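Local structure of monoamine oxidase regulatory protein, putative (Archaeoglobus fulgidus, 1Q6W) at residues F47-T51 and F61-Q67; S91-G97 and L150-R156. The protein is of unproven function but, as a hot-dog-fold member of the MaoC-like dehydratase family, probably acts on thioester substrates such as enoyl-CoA. All blocks are in the same frame, centred on the assembly; numbering follows the deposited sequence.

How the contacts relate
Contact 1 comes first along the chain and closes before contact 2 begins. It holds the short helix 48-51 against the loop that leads into the long helix 68-84, whereas contact 2 pairs strand 92-103, an outermost strand of the antiparallel sheet within this chain, with strand 145-156. Their centres lie about 32 Å apart on opposite sides of the centre of the chain, with nearest atoms about 15 Å apart. Helix 68-84 relates the two: Q67 of contact 1 occupies its N-cap position, and Y151 of contact 2 packs on it. Across the dimer, however, they meet: F61 packs on I93 of the second subunit, and V92 on F47 of the second subunit.

Contact 1: residues F47-T51 and F61-Q67; sequences FPLHT and FGKPIAQ
The imidazole of H50 meets Q67 over one face and the carbonyl of I65 at its edge. Q67 CG sits almost above the middle of the ring, 3.5 Å from the H50 ring centroid and 13° off its normal, a CH-pi contact made by the aliphatic part of the glutamine; the amide plane beyond it is turned 28° from the imidazole. At the edge, H50 ND1 donates to I65 O over 2.6 Å in a fairly straight bond. The oxygen lies in the ring plane, although the donor stands above the plane of the carbonyl. Together the bond and the methylene over the face would limit rotation of the ring. CG of H50 is anti to its carbonyl carbon (chi1 -49°), which brings the ring across to the loop. The F61 ring carries I65 CD1 over the centre of one face, while L49 CD1 approaches obliquely, 3.8 Å from F61 CE1. The same methyl is 3.8 Å from I65 CD1, so leucine, isoleucine and phenylalanine form one apolar cluster. The backbone adds a weak hydrogen bond of 3.4 Å from I65 N to L49 O. The PLH sequence matches the proline-leucine-histidine part of the hydratase motif of (R)-specific enoyl-CoA hydratases, where the histidine is catalytic together with an aspartate, so H50 probably corresponds to that histidine. Q67 is the N-cap residue of helix 68-84, and its NE2 bonds to I36 O of helix 33-43. P64 rests on A56 of helix 53-57, while F61 packs on I93 of the second subunit.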
loop_
_atom_site.group_PDB
_atom_site.type_symbol
_atom_site.label_atom_id
_atom_site.label_comp_id
_atom_site.label_asym_id
_atom_site.label_seq_id
_atom_site.Cartn_x
_atom_site.Cartn_y
_atom_site.Cartn_z
ATOM N N PHE A 47 -5.603 -11.857 8.521
ATOM C CA PHE A 47 -5.139 -11.508 9.858
ATOM C C PHE A 47 -6.400 -11.368 10.722
ATOM O O PHE A 47 -7.280 -10.555 10.432
ATOM C CB PHE A 47 -4.373 -10.194 9.824
ATOM C CG PHE A 47 -3.604 -9.920 11.076
ATOM C CD1 PHE A 47 -2.440 -10.618 11.350
ATOM C CD2 PHE A 47 -4.069 -8.992 12.001
ATOM C CE1 PHE A 47 -1.751 -10.402 12.520
ATOM C CE2 PHE A 47 -3.371 -8.770 13.191
ATOM C CZ PHE A 47 -2.215 -9.477 13.448
ATOM N N PRO A 48 -6.486 -12.151 11.807
ATOM C CA PRO A 48 -7.629 -12.162 12.724
ATOM C C PRO A 48 -8.180 -10.832 13.227
ATOM O O PRO A 48 -9.359 -10.755 13.549
ATOM C CB PRO A 48 -7.165 -13.091 13.842
ATOM C CG PRO A 48 -5.668 -12.906 13.831
ATOM C CD PRO A 48 -5.345 -12.897 12.373
ATOM N N LEU A 49 -7.356 -9.787 13.300
ATOM C CA LEU A 49 -7.850 -8.486 13.766
ATOM C C LEU A 49 -8.873 -7.939 12.758
ATOM O O LEU A 49 -9.755 -7.143 13.101
ATOM C CB LEU A 49 -6.694 -7.485 13.897
ATOM C CG LEU A 49 -6.831 -6.340 14.917
ATOM C CD1 LEU A 49 -5.893 -5.220 14.514
ATOM C CD2 LEU A 49 -8.254 -5.809 15.005
ATOM N N HIS A 50 -8.748 -8.377 11.510
ATOM C CA HIS A 50 -9.631 -7.916 10.458
ATOM C C HIS A 50 -10.749 -8.899 10.131
ATOM O O HIS A 50 -11.847 -8.489 9.766
ATOM C CB HIS A 50 -8.842 -7.661 9.171
ATOM C CG HIS A 50 -7.613 -6.837 9.358
ATOM N ND1 HIS A 50 -7.642 -5.561 9.871
ATOM C CD2 HIS A 50 -6.315 -7.108 9.099
ATOM C CE1 HIS A 50 -6.412 -5.082 9.923
ATOM N NE2 HIS A 50 -5.588 -6.004 9.458
ATOM N N THR A 51 -10.488 -10.194 10.265
ATOM C CA THR A 51 -11.497 -11.165 9.885
ATOM C C THR A 51 -11.906 -12.232 10.892
ATOM O O THR A 51 -12.495 -13.251 10.520
ATOM C CB THR A 51 -11.081 -11.854 8.568
ATOM O OG1 THR A 51 -9.767 -12.400 8.709
ATOM C CG2 THR A 51 -11.064 -10.847 7.435
ATOM N N PHE A 61 -8.741 -2.830 20.292
ATOM C CA PHE A 61 -9.756 -2.176 19.472
ATOM C C PHE A 61 -11.171 -2.672 19.776
ATOM O O PHE A 61 -12.158 -1.972 19.509
ATOM C CB PHE A 61 -9.446 -2.374 17.988
ATOM C CG PHE A 61 -8.091 -1.893 17.573
ATOM C CD1 PHE A 61 -7.052 -2.791 17.382
ATOM C CD2 PHE A 61 -7.863 -0.540 17.350
ATOM C CE1 PHE A 61 -5.784 -2.354 16.966
ATOM C CE2 PHE A 61 -6.602 -0.085 16.937
ATOM C CZ PHE A 61 -5.549 -1.011 16.742
ATOM N N GLY A 62 -11.270 -3.884 20.320
ATOM C CA GLY A 62 -12.573 -4.430 20.665
ATOM C C GLY A 62 -13.409 -4.919 19.503
ATOM O O GLY A 62 -14.043 -5.961 19.603
ATOM N N LYS A 63 -13.433 -4.153 18.415
ATOM C CA LYS A 63 -14.178 -4.517 17.208
ATOM C C LYS A 63 -13.141 -4.774 16.121
ATOM O O LYS A 63 -11.957 -4.492 16.294
ATOM C CB LYS A 63 -15.082 -3.364 16.741
ATOM C CG LYS A 63 -16.137 -2.910 17.710
ATOM C CD LYS A 63 -17.309 -3.902 17.772
ATOM C CE LYS A 63 -18.442 -3.384 18.685
ATOM N NZ LYS A 63 -19.602 -4.311 18.743
ATOM N N PRO A 64 -13.571 -5.337 14.992
ATOM C CA PRO A 64 -12.588 -5.578 13.932
ATOM C C PRO A 64 -12.374 -4.270 13.199
ATOM O O PRO A 64 -13.254 -3.418 13.225
ATOM C CB PRO A 64 -13.254 -6.654 13.076
ATOM C CG PRO A 64 -14.703 -6.460 13.327
ATOM C CD PRO A 64 -14.791 -6.131 14.786
ATOM N N ILE A 65 -11.208 -4.101 12.574
ATOM C CA ILE A 65 -10.890 -2.871 11.847
ATOM C C ILE A 65 -10.349 -3.123 10.431
ATOM O O ILE A 65 -9.882 -4.219 10.101
ATOM C CB ILE A 65 -9.839 -2.017 12.609
ATOM C CG1 ILE A 65 -8.501 -2.763 12.707
ATOM C CG2 ILE A 65 -10.333 -1.700 13.992
ATOM C CD1 ILE A 65 -7.357 -1.907 13.311
ATOM N N ALA A 66 -10.394 -2.088 9.599
ATOM C CA ALA A 66 -9.914 -2.211 8.234
ATOM C C ALA A 66 -8.406 -2.357 8.181
ATOM O O ALA A 66 -7.715 -1.927 9.086
ATOM C CB ALA A 66 -10.341 -0.997 7.424
ATOM N N GLN A 67 -7.899 -2.969 7.118
ATOM C CA GLN A 67 -6.472 -3.134 6.973
ATOM C C GLN A 67 -5.884 -1.787 6.594
ATOM O O GLN A 67 -6.484 -1.046 5.822
ATOM C CB GLN A 67 -6.150 -4.160 5.888
ATOM C CG GLN A 67 -6.774 -5.516 6.117
ATOM C CD GLN A 67 -8.155 -5.656 5.459
ATOM O OE1 GLN A 67 -8.956 -4.705 5.461
ATOM N NE2 GLN A 67 -8.444 -6.849 4.913
#

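Contact 2: residues S91-G97 and L150-R156; sequences SVIAFFG and LYSALIR
L154 O is gripped by two successive amides of the facing strand: I93 N at 3.0 Å, approaching the oxygen almost head-on, though bent at the hydrogen (131°), and A94 N in a weaker bond. Two neighbours facing one residue make a classic beta bulge, and the pattern recurs where F96 N and G97 N both reach S152 O, each weakly. Straighter bonds alternate with these: R156 N to S91 O (2.8 Å), L154 N to A94 O (2.9 Å) and S152 N to G97 O (2.9 Å). The bulges turn I93 and F96 towards strand 150-156, where each meets one branch of L154. CD2 of L154 lies against I93 CD1, and L154 CD1 comes obliquely to the F96 ring, 3.9 Å from F96 CE1. CG of L154 is anti to its own N (chi1 -169°), which sets the branches between these neighbours. Beyond I93, the R156 guanidinium lies with one face towards I93 CG1, offset to its rim, and its NH2 makes a weak bond to S90 O. On the sheet face of V92, F95, A153 and I155, the F95 ring presents its edge to S152 O (3.5 Å from F95 CD2) and to Y151 CB. The pairing joins strand 92-103 to strand 145-156, whose other side bonds to strand 129-139. The Y151 ring meets that of Y134 with nearly parallel planes and packs on L76 and V79 of the central helix 68-84, while F95 meets F103 of the second subunit, consistent with hot-dog dimerisation.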
loop_
_atom_site.group_PDB
_atom_site.type_symbol
_atom_site.label_atom_id
_atom_site.label_comp_id
_atom_site.label_asym_id
_atom_site.label_seq_id
_atom_site.Cartn_x
_atom_site.Cartn_y
_atom_site.Cartn_z
ATOM N N SER A 91 0.959 11.929 -19.490
ATOM C CA SER A 91 2.199 12.537 -19.000
ATOM C C SER A 91 2.641 11.942 -17.663
ATOM O O SER A 91 3.763 12.179 -17.212
ATOM C CB SER A 91 2.020 14.036 -18.852
ATOM O OG SER A 91 0.859 14.310 -18.097
ATOM N N VAL A 92 1.751 11.182 -17.019
ATOM C CA VAL A 92 2.072 10.540 -15.755
ATOM C C VAL A 92 2.784 9.251 -16.133
ATOM O O VAL A 92 2.151 8.254 -16.457
ATOM C CB VAL A 92 0.806 10.210 -14.938
ATOM C CG1 VAL A 92 1.193 9.618 -13.600
ATOM C CG2 VAL A 92 -0.016 11.466 -14.714
ATOM N N ILE A 93 4.110 9.288 -16.094
ATOM C CA ILE A 93 4.939 8.157 -16.469
ATOM C C ILE A 93 4.968 6.967 -15.514
ATOM O O ILE A 93 4.767 5.818 -15.935
ATOM C CB ILE A 93 6.383 8.599 -16.669
ATOM C CG1 ILE A 93 6.446 9.665 -17.759
ATOM C CG2 ILE A 93 7.245 7.397 -16.998
ATOM C CD1 ILE A 93 7.798 10.326 -17.878
ATOM N N ALA A 94 5.239 7.225 -14.238
ATOM C CA ALA A 94 5.310 6.138 -13.267
ATOM C C ALA A 94 5.103 6.554 -11.821
ATOM O O ALA A 94 5.228 7.728 -11.465
ATOM C CB ALA A 94 6.647 5.418 -13.388
ATOM N N PHE A 95 4.769 5.555 -11.008
ATOM C CA PHE A 95 4.571 5.722 -9.584
ATOM C C PHE A 95 5.987 5.538 -9.050
ATOM O O PHE A 95 6.511 4.430 -9.043
ATOM C CB PHE A 95 3.648 4.626 -9.061
ATOM C CG PHE A 95 3.120 4.882 -7.681
ATOM C CD1 PHE A 95 2.105 4.087 -7.155
ATOM C CD2 PHE A 95 3.624 5.924 -6.900
ATOM C CE1 PHE A 95 1.591 4.328 -5.866
ATOM C CE2 PHE A 95 3.123 6.168 -5.626
ATOM C CZ PHE A 95 2.102 5.372 -5.105
ATOM N N PHE A 96 6.616 6.630 -8.632
ATOM C CA PHE A 96 7.983 6.571 -8.146
ATOM C C PHE A 96 8.139 5.810 -6.823
ATOM O O PHE A 96 8.870 4.812 -6.751
ATOM C CB PHE A 96 8.539 7.986 -7.995
ATOM C CG PHE A 96 9.986 8.089 -8.322
ATOM C CD1 PHE A 96 10.420 7.937 -9.636
ATOM C CD2 PHE A 96 10.926 8.285 -7.319
ATOM C CE1 PHE A 96 11.776 7.974 -9.955
ATOM C CE2 PHE A 96 12.289 8.323 -7.621
ATOM C CZ PHE A 96 12.717 8.167 -8.944
ATOM N N GLY A 97 7.468 6.280 -5.777
ATOM C CA GLY A 97 7.572 5.612 -4.500
ATOM C C GLY A 97 6.664 6.213 -3.442
ATOM O O GLY A 97 5.929 7.198 -3.692
ATOM N N LEU A 150 3.321 10.141 2.298
ATOM C CA LEU A 150 4.073 10.934 1.345
ATOM C C LEU A 150 4.374 10.019 0.153
ATOM O O LEU A 150 4.987 8.966 0.313
ATOM C CB LEU A 150 5.368 11.399 2.002
ATOM C CG LEU A 150 5.729 12.878 1.981
ATOM C CD1 LEU A 150 4.535 13.738 2.342
ATOM C CD2 LEU A 150 6.859 13.080 2.955
ATOM N N TYR A 151 3.916 10.399 -1.035
ATOM C CA TYR A 151 4.176 9.584 -2.217
ATOM C C TYR A 151 4.602 10.476 -3.367
ATOM O O TYR A 151 4.335 11.685 -3.355
ATOM C CB TYR A 151 2.930 8.765 -2.588
ATOM C CG TYR A 151 1.743 9.560 -3.105
ATOM C CD1 TYR A 151 1.543 9.726 -4.478
ATOM C CD2 TYR A 151 0.807 10.119 -2.225
ATOM C CE1 TYR A 151 0.447 10.422 -4.964
ATOM C CE2 TYR A 151 -0.299 10.818 -2.708
ATOM C CZ TYR A 151 -0.476 10.965 -4.080
ATOM O OH TYR A 151 -1.565 11.649 -4.572
ATOM N N SER A 152 5.274 9.899 -4.354
ATOM C CA SER A 152 5.728 10.700 -5.484
ATOM C C SER A 152 5.556 10.026 -6.833
ATOM O O SER A 152 5.660 8.806 -6.954
ATOM C CB SER A 152 7.183 11.069 -5.289
ATOM O OG SER A 152 7.924 9.890 -5.090
ATOM N N ALA A 153 5.289 10.838 -7.849
ATOM C CA ALA A 153 5.103 10.332 -9.206
ATOM C C ALA A 153 6.082 11.003 -10.163
ATOM O O ALA A 153 6.482 12.145 -9.964
ATOM C CB ALA A 153 3.672 10.580 -9.668
ATOM N N LEU A 154 6.481 10.278 -11.194
ATOM C CA LEU A 154 7.394 10.823 -12.183
ATOM C C LEU A 154 6.532 11.330 -13.350
ATOM O O LEU A 154 5.859 10.551 -14.029
ATOM C CB LEU A 154 8.363 9.732 -12.641
ATOM C CG LEU A 154 9.559 10.149 -13.487
ATOM C CD1 LEU A 154 10.589 9.051 -13.499
ATOM C CD2 LEU A 154 9.088 10.446 -14.885
ATOM N N ILE A 155 6.524 12.640 -13.569
ATOM C CA ILE A 155 5.709 13.173 -14.650
ATOM C C ILE A 155 6.508 13.903 -15.733
ATOM O O ILE A 155 7.476 14.603 -15.458
ATOM C CB ILE A 155 4.592 14.098 -14.107
ATOM C CG1 ILE A 155 5.176 15.424 -13.679
ATOM C CG2 ILE A 155 3.920 13.459 -12.891
ATOM C CD1 ILE A 155 4.127 16.370 -13.149
ATOM N N ARG A 156 6.076 13.707 -16.972
ATOM C CA ARG A 156 6.690 14.288 -18.161
ATOM C C ARG A 156 6.717 15.817 -18.208
ATOM O O ARG A 156 5.781 16.486 -17.771
ATOM C CB ARG A 156 5.954 13.773 -19.398
ATOM C CG ARG A 156 6.657 14.031 -20.702
ATOM C CD ARG A 156 6.980 12.716 -21.361
ATOM N NE ARG A 156 5.762 11.949 -21.599
ATOM C CZ ARG A 156 5.732 10.635 -21.794
ATOM N NH1 ARG A 156 6.859 9.927 -21.778
ATOM N NH2 ARG A 156 4.573 10.031 -22.008
#